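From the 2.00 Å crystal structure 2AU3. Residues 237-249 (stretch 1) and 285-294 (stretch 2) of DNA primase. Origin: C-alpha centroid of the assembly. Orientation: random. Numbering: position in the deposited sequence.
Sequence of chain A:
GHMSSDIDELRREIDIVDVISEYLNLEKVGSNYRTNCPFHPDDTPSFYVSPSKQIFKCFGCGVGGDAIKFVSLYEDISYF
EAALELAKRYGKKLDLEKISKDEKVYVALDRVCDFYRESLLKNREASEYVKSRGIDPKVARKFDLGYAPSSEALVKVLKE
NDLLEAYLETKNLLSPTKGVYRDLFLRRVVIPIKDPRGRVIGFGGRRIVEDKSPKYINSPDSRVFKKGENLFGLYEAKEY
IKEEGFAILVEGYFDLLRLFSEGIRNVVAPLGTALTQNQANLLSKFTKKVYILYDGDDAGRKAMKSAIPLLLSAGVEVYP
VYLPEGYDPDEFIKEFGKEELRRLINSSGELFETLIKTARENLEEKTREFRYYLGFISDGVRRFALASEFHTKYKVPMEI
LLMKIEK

Stretch 1 (237-249) AKEYIKEEGFAIL
Stretch 2 (285-294) KFTKKVYILY

Two short parallel β-strands, 247-249 and one that starts at Lys289, join these stretches, with their N-to-C directions 30° apart. Ala247 pairs with Val290, Ile248 with Tyr291 and Leu249 with Ile292, at CA-CA separations of 4.7 to 4.9 Å. Backbone angles are extended throughout, from -121/155 at Ala247 to -102/120 at Leu249 and -91/130 at Tyr291.

Four nearly linear hydrogen bonds link alternate residues: Ala247 and Leu249 each use both N and O, as does Tyr291, while Lys289 offers its O and Leu293 its N. Ala247 N donates to Lys289 O (3.0 Å), and Tyr291 N donates to Ala247 O (2.9 Å). Leu249 N then reaches Tyr291 O (2.7 Å), and Leu293 N reaches Leu249 O (2.8 Å). Each of these acceptors also meets a CA-H: Phe246 CA lies 3.3 Å from Lys289 O, Val290 CA 3.4 Å from Ala247 O, Ile248 CA 3.3 Å from Tyr291 O, and Ile292 CA 3.6 Å from Leu249 O.

Side chains alternate across the sheet. Ala247, Leu249, Val290 and Ile292 share one face, where apolar residues suit burial. Leu249 (chi1 t, chi2 p) has the largest area covered: its CB packs 3.9 Å from Val290 CG1, and its CD2 lies 4.2 Å from Ile292 CG2 and 3.3 Å from Tyr294 OH. Small Ala247 places CB 3.9 Å from Thr287 CG2. On the other face, Ile248 (m, t) sets CG1 4.3 Å from Tyr291 CB. The rings of Phe246 (chi1 p) and Tyr291 (chi1 m) meet obliquely, their centroids 4.8 Å apart, their planes at 56°, and CD1 of Phe246 3.3 Å from CD1 of Tyr291.

Before its strand, stretch 1 is helical through Glu244. Ile241 N donates to Ala237 O (2.9 Å), and Gly245 N closes the last turn on Ile241 O (2.9 Å). Gly245 leaves the helix at phi/psi 84/10, where a CB would jam against the preceding carbonyl; glycine avoids this.

Helix and loop meet through apolar contacts and water. Ile241 (m, t) lays CG2 3.7 Å from Thr287 CB and 4.3 Å from Phe286 CB, while Lys238 CB covers Phe286 CD1 at 3.9 Å; the lysine's extended chain (p, t, t, t) leads its NZ to a partner elsewhere in the structure. Water 1 donates to Ile241 O (2.8 Å) and weakly to Phe286 O (3.3 Å), and hydrogen-bonds Thr287 OG1 (3.0 Å). Thr287 (chi1 t) thus suits a mixed site, its hydroxyl meeting water and its methyl meeting Ala247. Water 2 donates to Gly245 O (2.9 Å) and accepts from Lys288 N (3.2 Å), bridging the two backbones.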

ATOM      1  N   ALA A 237       3.231   6.093   1.062  1.00 14.24           N
ATOM      2  CA  ALA A 237       4.667   6.334   0.902  1.00 14.98           C
ATOM      3  C   ALA A 237       5.006   7.536   0.020  1.00 15.10           C
ATOM      4  O   ALA A 237       6.102   8.076   0.121  1.00 14.99           O
ATOM      5  CB  ALA A 237       5.358   5.080   0.341  1.00 14.86           C
ATOM      6  N   LYS A 238       4.090   7.942  -0.858  1.00 14.24           N
ATOM      7  CA  LYS A 238       4.497   8.741  -2.023  1.00 15.95           C
ATOM      8  C   LYS A 238       5.063  10.115  -1.631  1.00 15.95           C
ATOM      9  O   LYS A 238       5.964  10.621  -2.268  1.00 15.62           O
ATOM     10  CB  LYS A 238       3.353   8.866  -3.056  1.00 16.35           C
ATOM     11  CG  LYS A 238       2.094   9.501  -2.520  1.00 18.81           C
ATOM     12  CD  LYS A 238       0.926   9.380  -3.489  1.00 19.34           C
ATOM     13  CE  LYS A 238      -0.349   9.960  -2.852  1.00 22.73           C
ATOM     14  NZ  LYS A 238      -1.495   9.991  -3.822  1.00 27.25           N
ATOM     15  N   GLU A 239       4.549  10.699  -0.557  1.00 16.28           N
ATOM     16  CA  GLU A 239       5.076  11.989  -0.099  1.00 17.42           C
ATOM     17  C   GLU A 239       6.501  11.830   0.486  1.00 15.81           C
ATOM     18  O   GLU A 239       7.358  12.660   0.265  1.00 14.63           O
ATOM     19  CB  GLU A 239       4.106  12.663   0.881  1.00 18.26           C
ATOM     20  CG  GLU A 239       4.101  12.062   2.296  1.00 24.37           C
ATOM     21  CD  GLU A 239       2.929  12.563   3.135  1.00 34.92           C
ATOM     22  OE1 GLU A 239       2.332  13.598   2.754  1.00 41.51           O
ATOM     23  OE2 GLU A 239       2.586  11.942   4.166  1.00 37.52           O
ATOM     24  N   TYR A 240       6.759  10.727   1.170  1.00 15.34           N
ATOM     25  CA  TYR A 240       8.120  10.448   1.668  1.00 15.04           C
ATOM     26  C   TYR A 240       9.106  10.125   0.553  1.00 15.05           C
ATOM     27  O   TYR A 240      10.259  10.605   0.554  1.00 15.89           O
ATOM     28  CB  TYR A 240       8.066   9.330   2.724  1.00 14.03           C
ATOM     29  CG  TYR A 240       7.108   9.689   3.848  1.00 16.07           C
ATOM     30  CD1 TYR A 240       7.466  10.641   4.808  1.00 16.67           C
ATOM     31  CD2 TYR A 240       5.808   9.156   3.889  1.00 13.90           C
ATOM     32  CE1 TYR A 240       6.576  11.002   5.832  1.00 16.60           C
ATOM     33  CE2 TYR A 240       4.920   9.488   4.914  1.00 15.92           C
ATOM     34  CZ  TYR A 240       5.313  10.412   5.889  1.00 17.49           C
ATOM     35  OH  TYR A 240       4.444  10.784   6.871  1.00 16.22           O
ATOM     36  N   ILE A 241       8.668   9.312  -0.405  1.00 14.64           N
ATOM     37  CA  ILE A 241       9.481   8.994  -1.584  1.00 15.09           C
ATOM     38  C   ILE A 241       9.924  10.279  -2.342  1.00 16.20           C
ATOM     39  O   ILE A 241      11.105  10.426  -2.723  1.00 15.50           O
ATOM     40  CB  ILE A 241       8.693   8.060  -2.520  1.00 14.07           C
ATOM     41  CG1 ILE A 241       8.484   6.659  -1.890  1.00 14.32           C
ATOM     42  CG2 ILE A 241       9.330   8.002  -3.865  1.00 15.31           C
ATOM     43  CD1 ILE A 241       7.502   5.776  -2.727  1.00 15.78           C
ATOM     44  N   LYS A 242       8.978  11.195  -2.559  1.00 17.19           N
ATOM     45  CA  LYS A 242       9.279  12.477  -3.204  1.00 18.62           C
ATOM     46  C   LYS A 242      10.263  13.326  -2.378  1.00 19.68           C
ATOM     47  O   LYS A 242      11.271  13.855  -2.900  1.00 20.11           O
ATOM     48  CB  LYS A 242       7.977  13.257  -3.450  1.00 19.35           C
ATOM     49  CG  LYS A 242       8.195  14.697  -3.964  1.00 22.07           C
ATOM     50  CD  LYS A 242       6.878  15.341  -4.411  1.00 27.46           C
ATOM     51  CE  LYS A 242       7.106  16.396  -5.509  1.00 31.95           C
ATOM     52  NZ  LYS A 242       5.866  17.208  -5.778  1.00 33.85           N
ATOM     53  N   GLU A 243       9.966  13.463  -1.092  1.00 20.38           N
ATOM     54  CA  GLU A 243      10.791  14.243  -0.199  1.00 21.60           C
ATOM     55  C   GLU A 243      12.218  13.680  -0.125  1.00 21.26           C
ATOM     56  O   GLU A 243      13.186  14.446  -0.147  1.00 19.57           O
ATOM     57  CB  GLU A 243      10.153  14.303   1.201  1.00 22.21           C
ATOM     58  CG  GLU A 243      10.895  15.193   2.194  1.00 29.68           C
ATOM     59  CD  GLU A 243      12.131  14.520   2.784  1.00 41.18           C
ATOM     60  OE1 GLU A 243      12.145  13.268   2.855  1.00 47.71           O
ATOM     61  OE2 GLU A 243      13.087  15.239   3.176  1.00 45.20           O
ATOM     62  N   GLU A 244      12.344  12.357   0.019  1.00 20.11           N
ATOM     63  CA  GLU A 244      13.674  11.735   0.214  1.00 20.86           C
ATOM     64  C   GLU A 244      14.466  11.486  -1.079  1.00 20.38           C
ATOM     65  O   GLU A 244      15.694  11.409  -1.057  1.00 20.31           O
ATOM     66  CB  GLU A 244      13.577  10.464   1.065  1.00 21.40           C
ATOM     67  CG  GLU A 244      13.047  10.756   2.471  1.00 23.88           C
ATOM     68  CD  GLU A 244      12.904   9.522   3.340  1.00 31.28           C
ATOM     69  OE1 GLU A 244      11.739   9.139   3.659  1.00 32.14           O
ATOM     70  OE2 GLU A 244      13.950   8.954   3.736  1.00 33.76           O
ATOM     71  N   GLY A 245      13.774  11.436  -2.203  1.00 19.02           N
ATOM     72  CA  GLY A 245      14.446  11.267  -3.480  1.00 20.05           C
ATOM     73  C   GLY A 245      14.739   9.816  -3.810  1.00 18.91           C
ATOM     74  O   GLY A 245      15.439   9.532  -4.786  1.00 20.63           O
ATOM     75  N   PHE A 246      14.188   8.891  -3.026  1.00 17.47           N
ATOM     76  CA  PHE A 246      14.283   7.471  -3.367  1.00 16.91           C
ATOM     77  C   PHE A 246      13.159   6.685  -2.701  1.00 16.57           C
ATOM     78  O   PHE A 246      12.487   7.196  -1.787  1.00 16.74           O
ATOM     79  CB  PHE A 246      15.667   6.897  -2.995  1.00 16.76           C
ATOM     80  CG  PHE A 246      15.919   6.801  -1.495  1.00 20.17           C
ATOM     81  CD1 PHE A 246      15.749   5.584  -0.823  1.00 19.03           C
ATOM     82  CD2 PHE A 246      16.349   7.917  -0.763  1.00 20.91           C
ATOM     83  CE1 PHE A 246      15.981   5.477   0.544  1.00 21.05           C
ATOM     84  CE2 PHE A 246      16.590   7.824   0.628  1.00 20.08           C
ATOM     85  CZ  PHE A 246      16.398   6.596   1.281  1.00 23.15           C
ATOM     86  N   ALA A 247      12.969   5.451  -3.148  1.00 14.99           N
ATOM     87  CA  ALA A 247      12.014   4.555  -2.544  1.00 15.40           C
ATOM     88  C   ALA A 247      12.781   3.333  -2.065  1.00 14.67           C
ATOM     89  O   ALA A 247      13.819   3.000  -2.628  1.00 15.08           O
ATOM     90  CB  ALA A 247      10.945   4.136  -3.569  1.00 14.02           C
ATOM     91  N   ILE A 248      12.240   2.646  -1.058  1.00 14.38           N
ATOM     92  CA  ILE A 248      12.776   1.356  -0.646  1.00 13.43           C
ATOM     93  C   ILE A 248      11.741   0.302  -1.069  1.00 13.86           C
ATOM     94  O   ILE A 248      10.581   0.479  -0.800  1.00 13.86           O
ATOM     95  CB  ILE A 248      13.011   1.317   0.895  1.00 13.66           C
ATOM     96  CG1 ILE A 248      14.072   2.352   1.309  1.00 11.90           C
ATOM     97  CG2 ILE A 248      13.392  -0.156   1.348  1.00 13.71           C
ATOM     98  CD1 ILE A 248      14.005   2.817   2.823  1.00 11.46           C
ATOM     99  N   LEU A 249      12.169  -0.732  -1.814  1.00 13.42           N
ATOM    100  CA  LEU A 249      11.298  -1.826  -2.193  1.00 13.25           C
ATOM    101  C   LEU A 249      11.563  -3.030  -1.317  1.00 13.24           C
ATOM    102  O   LEU A 249      12.687  -3.525  -1.234  1.00 14.30           O
ATOM    103  CB  LEU A 249      11.471  -2.173  -3.706  1.00 13.33           C
ATOM    104  CG  LEU A 249      10.697  -3.372  -4.287  1.00 12.21           C
ATOM    105  CD1 LEU A 249       9.196  -3.076  -4.454  1.00 10.00           C
ATOM    106  CD2 LEU A 249      11.350  -3.836  -5.638  1.00 14.82           C
ATOM    107  N   LYS A 285       7.274   6.419 -12.006  1.00 18.90           N
ATOM    108  CA  LYS A 285       6.553   7.696 -12.025  1.00 20.27           C
ATOM    109  C   LYS A 285       6.752   8.502 -10.730  1.00 20.63           C
ATOM    110  O   LYS A 285       6.447   9.707 -10.699  1.00 22.21           O
ATOM    111  CB  LYS A 285       5.044   7.479 -12.273  1.00 21.31           C
ATOM    112  CG  LYS A 285       4.692   6.669 -13.513  1.00 22.97           C
ATOM    113  CD  LYS A 285       3.153   6.693 -13.711  1.00 31.36           C
ATOM    114  CE  LYS A 285       2.655   5.674 -14.745  1.00 35.63           C
ATOM    115  NZ  LYS A 285       1.302   5.062 -14.372  1.00 37.66           N
ATOM    116  N   PHE A 286       7.253   7.870  -9.663  1.00 19.38           N
ATOM    117  CA  PHE A 286       7.418   8.590  -8.375  1.00 19.41           C
ATOM    118  C   PHE A 286       8.852   8.817  -8.007  1.00 18.89           C
ATOM    119  O   PHE A 286       9.163   9.691  -7.193  1.00 19.25           O
ATOM    120  CB  PHE A 286       6.706   7.870  -7.228  1.00 19.64           C
ATOM    121  CG  PHE A 286       5.224   7.804  -7.414  1.00 20.48           C
ATOM    122  CD1 PHE A 286       4.399   8.757  -6.825  1.00 21.71           C
ATOM    123  CD2 PHE A 286       4.661   6.848  -8.255  1.00 19.61           C
ATOM    124  CE1 PHE A 286       3.013   8.742  -7.033  1.00 22.72           C
ATOM    125  CE2 PHE A 286       3.295   6.829  -8.470  1.00 19.88           C
ATOM    126  CZ  PHE A 286       2.466   7.774  -7.850  1.00 22.20           C
ATOM    127  N   THR A 287       9.729   8.020  -8.589  1.00 17.61           N
ATOM    128  CA  THR A 287      11.130   8.099  -8.254  1.00 18.66           C
ATOM    129  C   THR A 287      12.021   7.463  -9.310  1.00 19.14           C
ATOM    130  O   THR A 287      11.585   6.578 -10.051  1.00 20.30           O
ATOM    131  CB  THR A 287      11.374   7.439  -6.880  1.00 18.45           C
ATOM    132  OG1 THR A 287      12.710   7.723  -6.455  1.00 17.09           O
ATOM    133  CG2 THR A 287      11.307   5.878  -6.988  1.00 17.94           C
ATOM    134  N   LYS A 288      13.272   7.900  -9.361  1.00 19.52           N
ATOM    135  CA  LYS A 288      14.235   7.287 -10.262  1.00 20.05           C
ATOM    136  C   LYS A 288      15.373   6.608  -9.500  1.00 19.25           C
ATOM    137  O   LYS A 288      16.388   6.247 -10.099  1.00 18.26           O
ATOM    138  CB  LYS A 288      14.790   8.325 -11.280  1.00 20.73           C
ATOM    139  CG  LYS A 288      13.731   8.999 -12.132  1.00 22.78           C
ATOM    140  CD  LYS A 288      12.839   8.022 -12.908  1.00 26.51           C
ATOM    141  CE  LYS A 288      11.741   8.791 -13.668  1.00 27.76           C
ATOM    142  NZ  LYS A 288      10.994   7.932 -14.651  1.00 30.25           N
ATOM    143  N   LYS A 289      15.194   6.423  -8.181  1.00 19.07           N
ATOM    144  CA  LYS A 289      16.156   5.683  -7.353  1.00 18.80           C
ATOM    145  C   LYS A 289      15.405   4.716  -6.427  1.00 17.81           C
ATOM    146  O   LYS A 289      14.520   5.119  -5.671  1.00 16.37           O
ATOM    147  CB  LYS A 289      16.989   6.623  -6.472  1.00 19.82           C
ATOM    148  CG  LYS A 289      18.120   7.345  -7.139  1.00 24.46           C
ATOM    149  CD  LYS A 289      19.011   8.004  -6.055  1.00 29.07           C
ATOM    150  CE  LYS A 289      19.753   9.240  -6.601  1.00 35.26           C
ATOM    151  NZ  LYS A 289      21.030   9.536  -5.837  1.00 37.43           N
ATOM    152  N   VAL A 290      15.770   3.454  -6.494  1.00 16.61           N
ATOM    153  CA  VAL A 290      15.137   2.447  -5.687  1.00 16.34           C
ATOM    154  C   VAL A 290      16.178   1.588  -5.025  1.00 16.26           C
ATOM    155  O   VAL A 290      16.994   0.944  -5.678  1.00 16.70           O
ATOM    156  CB  VAL A 290      14.159   1.579  -6.496  1.00 16.68           C
ATOM    157  CG1 VAL A 290      13.735   0.337  -5.700  1.00 16.21           C
ATOM    158  CG2 VAL A 290      12.916   2.421  -6.896  1.00 16.37           C
ATOM    159  N   TYR A 291      16.080   1.530  -3.704  1.00 15.80           N
ATOM    160  CA  TYR A 291      16.814   0.571  -2.910  1.00 15.83           C
ATOM    161  C   TYR A 291      15.986  -0.698  -2.730  1.00 15.30           C
ATOM    162  O   TYR A 291      14.813  -0.638  -2.388  1.00 16.61           O
ATOM    163  CB  TYR A 291      17.108   1.204  -1.545  1.00 15.73           C
ATOM    164  CG  TYR A 291      18.124   2.300  -1.646  1.00 16.47           C
ATOM    165  CD1 TYR A 291      17.838   3.491  -2.299  1.00 20.24           C
ATOM    166  CD2 TYR A 291      19.399   2.130  -1.105  1.00 16.17           C
ATOM    167  CE1 TYR A 291      18.804   4.509  -2.389  1.00 21.41           C
ATOM    168  CE2 TYR A 291      20.334   3.109  -1.176  1.00 15.88           C
ATOM    169  CZ  TYR A 291      20.052   4.289  -1.830  1.00 20.74           C
ATOM    170  OH  TYR A 291      21.050   5.235  -1.927  1.00 20.08           O
ATOM    171  N   ILE A 292      16.576  -1.846  -3.003  1.00 15.46           N
ATOM    172  CA  ILE A 292      15.817  -3.087  -2.915  1.00 16.04           C
ATOM    173  C   ILE A 292      16.324  -3.810  -1.676  1.00 16.74           C
ATOM    174  O   ILE A 292      17.539  -3.947  -1.475  1.00 15.98           O
ATOM    175  CB  ILE A 292      16.001  -3.986  -4.154  1.00 16.44           C
ATOM    176  CG1 ILE A 292      15.882  -3.208  -5.444  1.00 16.43           C
ATOM    177  CG2 ILE A 292      15.000  -5.177  -4.144  1.00 14.67           C
ATOM    178  CD1 ILE A 292      16.379  -4.013  -6.623  1.00 19.42           C
ATOM    179  N   LEU A 293      15.384  -4.242  -0.846  1.00 16.06           N
ATOM    180  CA  LEU A 293      15.717  -4.816   0.437  1.00 16.24           C
ATOM    181  C   LEU A 293      14.919  -6.055   0.648  1.00 16.30           C
ATOM    182  O   LEU A 293      13.821  -6.010   1.225  1.00 18.53           O
ATOM    183  CB  LEU A 293      15.415  -3.797   1.547  1.00 15.14           C
ATOM    184  CG  LEU A 293      15.666  -4.210   3.004  1.00 15.89           C
ATOM    185  CD1 LEU A 293      17.149  -4.296   3.348  1.00 17.05           C
ATOM    186  CD2 LEU A 293      14.992  -3.228   3.900  1.00 15.78           C
ATOM    187  N   TYR A 294      15.438  -7.174   0.154  1.00 17.32           N
ATOM    188  CA  TYR A 294      14.739  -8.431   0.248  1.00 18.43           C
ATOM    189  C   TYR A 294      15.448  -9.268   1.326  1.00 19.53           C
ATOM    190  O   TYR A 294      16.456  -8.834   1.886  1.00 19.84           O
ATOM    191  CB  TYR A 294      14.739  -9.131  -1.116  1.00 18.88           C
ATOM    192  CG  TYR A 294      13.760  -8.554  -2.164  1.00 19.03           C
ATOM    193  CD1 TYR A 294      13.010  -7.393  -1.915  1.00 17.77           C
ATOM    194  CD2 TYR A 294      13.608  -9.180  -3.400  1.00 20.57           C
ATOM    195  CE1 TYR A 294      12.132  -6.893  -2.874  1.00 17.69           C
ATOM    196  CE2 TYR A 294      12.725  -8.698  -4.354  1.00 21.84           C
ATOM    197  CZ  TYR A 294      12.007  -7.545  -4.090  1.00 19.92           C
ATOM    198  OH  TYR A 294      11.152  -7.087  -5.050  1.00 22.32           O
TER
HETATM  199  O   HOH W   1      11.871  10.378  -5.396  1.00 18.10           O
HETATM  200  O   HOH W   2      14.718  10.108  -7.526  1.00 29.76           O